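Local coordinates for lipid-transfer protein (Thermomonospora curvata, PDB 6OK1) that is a lipid-transfer protein of the thiolase superfamily that assembles with a second copy of itself and with another protein, at residues 63-67 and 68-72. Numbering follows the deposited sequence.
With NA (sodium ion), chain E.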
loop_
_atom_site.group_PDB
_atom_site.type_symbol
_atom_site.label_atom_id
_atom_site.label_comp_id
_atom_site.label_asym_id
_atom_site.label_seq_id
_atom_site.Cartn_x
_atom_site.Cartn_y
_atom_site.Cartn_z
ATOM N N HIS A 63 7.346 -4.993 -11.412
ATOM C CA HIS A 63 7.525 -6.348 -11.923
ATOM C C HIS A 63 6.515 -6.652 -13.012
ATOM O O HIS A 63 6.861 -7.236 -14.047
ATOM C CB HIS A 63 7.418 -7.349 -10.775
ATOM C CG HIS A 63 8.576 -7.268 -9.835
ATOM N ND1 HIS A 63 9.880 -7.361 -10.277
ATOM C CD2 HIS A 63 8.643 -7.041 -8.504
ATOM C CE1 HIS A 63 10.699 -7.220 -9.248
ATOM N NE2 HIS A 63 9.973 -7.033 -8.157
ATOM N N VAL A 64 5.272 -6.212 -12.833
ATOM C CA VAL A 64 4.292 -6.326 -13.912
ATOM C C VAL A 64 4.765 -5.547 -15.138
ATOM O O VAL A 64 4.680 -6.029 -16.281
ATOM C CB VAL A 64 2.904 -5.855 -13.419
ATOM C CG1 VAL A 64 1.897 -5.786 -14.565
ATOM C CG2 VAL A 64 2.400 -6.815 -12.341
ATOM N N ALA A 65 5.265 -4.335 -14.930
ATOM C CA ALA A 65 5.580 -3.495 -16.076
ATOM C C ALA A 65 6.753 -4.057 -16.877
ATOM O O ALA A 65 6.722 -4.033 -18.106
ATOM C CB ALA A 65 5.865 -2.071 -15.629
ATOM N N ARG A 66 7.813 -4.535 -16.215
ATOM C CA ARG A 66 8.963 -5.001 -16.988
ATOM C C ARG A 66 8.703 -6.355 -17.627
ATOM O O ARG A 66 9.331 -6.685 -18.644
ATOM C CB ARG A 66 10.228 -5.045 -16.130
ATOM C CG ARG A 66 10.306 -6.139 -15.083
ATOM C CD ARG A 66 11.676 -6.125 -14.361
ATOM N NE ARG A 66 12.760 -6.507 -15.272
ATOM C CZ ARG A 66 13.179 -7.766 -15.454
ATOM N NH1 ARG A 66 12.631 -8.761 -14.765
ATOM N NH2 ARG A 66 14.170 -8.032 -16.303
ATOM N N ASN A 67 7.756 -7.124 -17.101
ATOM C CA ASN A 67 7.414 -8.399 -17.727
ATOM C C ASN A 67 6.517 -8.204 -18.937
ATOM O O ASN A 67 6.657 -8.922 -19.929
ATOM C CB ASN A 67 6.724 -9.315 -16.707
ATOM C CG ASN A 67 7.713 -10.166 -15.930
ATOM O OD1 ASN A 67 8.037 -11.265 -16.351
ATOM N ND2 ASN A 67 8.199 -9.661 -14.803
ATOM N N THR A 68 5.567 -7.273 -18.861
ATOM C CA THR A 68 4.552 -7.124 -19.897
ATOM C C THR A 68 4.923 -6.144 -20.997
ATOM O O THR A 68 4.214 -6.098 -22.009
ATOM C CB THR A 68 3.227 -6.665 -19.303
ATOM O OG1 THR A 68 3.414 -5.400 -18.638
ATOM C CG2 THR A 68 2.697 -7.714 -18.342
ATOM N N GLY A 69 5.980 -5.353 -20.826
ATOM C CA GLY A 69 6.304 -4.326 -21.798
ATOM C C GLY A 69 5.549 -3.031 -21.623
ATOM O O GLY A 69 5.584 -2.181 -22.529
ATOM N N ILE A 70 4.876 -2.849 -20.481
ATOM C CA ILE A 70 4.259 -1.563 -20.149
ATOM C C ILE A 70 5.316 -0.476 -20.025
ATOM O O ILE A 70 5.056 0.702 -20.320
ATOM C CB ILE A 70 3.416 -1.741 -18.859
ATOM C CG1 ILE A 70 2.125 -2.461 -19.217
ATOM C CG2 ILE A 70 3.147 -0.417 -18.165
ATOM C CD1 ILE A 70 1.322 -2.962 -18.018
ATOM N N GLY A 71 6.511 -0.837 -19.575
ATOM C CA GLY A 71 7.607 0.125 -19.566
ATOM C C GLY A 71 7.420 1.194 -18.499
ATOM O O GLY A 71 7.117 0.902 -17.342
ATOM N N GLU A 72 7.567 2.455 -18.894
ATOM C CA GLU A 72 7.524 3.557 -17.946
ATOM C C GLU A 72 6.132 3.723 -17.368
ATOM O O GLU A 72 5.130 3.419 -18.015
ATOM C CB GLU A 72 7.920 4.873 -18.624
ATOM C CG GLU A 72 9.351 4.964 -19.083
ATOM C CD GLU A 72 9.583 6.234 -19.892
ATOM O OE1 GLU A 72 8.748 6.543 -20.767
ATOM O OE2 GLU A 72 10.562 6.951 -19.622
HETATM NA NA NA E . 4.295 2.760 -20.120
HETATM O O HOH W 1 4.043 5.024 -21.087
HETATM O O HOH W 2 5.762 2.970 -21.844
#
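Thr-68 folds back onto Val-64 where helix 61-68 of the thiolase N-terminal domain ends and Gly-69 breaks the helical path; at its phi of 84° a CB would jam against Thr-68 O. Val-64 O takes two donors from opposite faces of its carbonyl plane: Thr-68 N at 3.0 Å and Thr-68 OG1 at 2.7 Å, the hydroxyl coming from above that plane. Threonine suits this place because its hydroxyl, set over Val-64 O by a chi1 of 59°, adds this second donor while the rest of the side chain packs on Cys-31 and Leu-35 of helix 26-40. Ala-65 O then receives a weak bond from Gly-69 N. The chain also packs closely beside Ala-65, whose small methyl lets it return: Ala-65 CB lies 4.1 Å from Ile-70 CB and 3.7 Å from Gly-71 O. Val-64 and Ile-70 both touch Leu-51 of strand 50-54, making the apolar side of the turn. On the open side the exposed Glu-72 side chain extends away from the helix. Arg-66 NE instead forms a salt bridge with Asp-252 OD1 of the second subunit. After the turn the chain delivers two carbonyls to a sodium ion, also bound by Val-48 O and two waters: Ile-70 O at 2.2 Å and Glu-72 O at 2.4 Å.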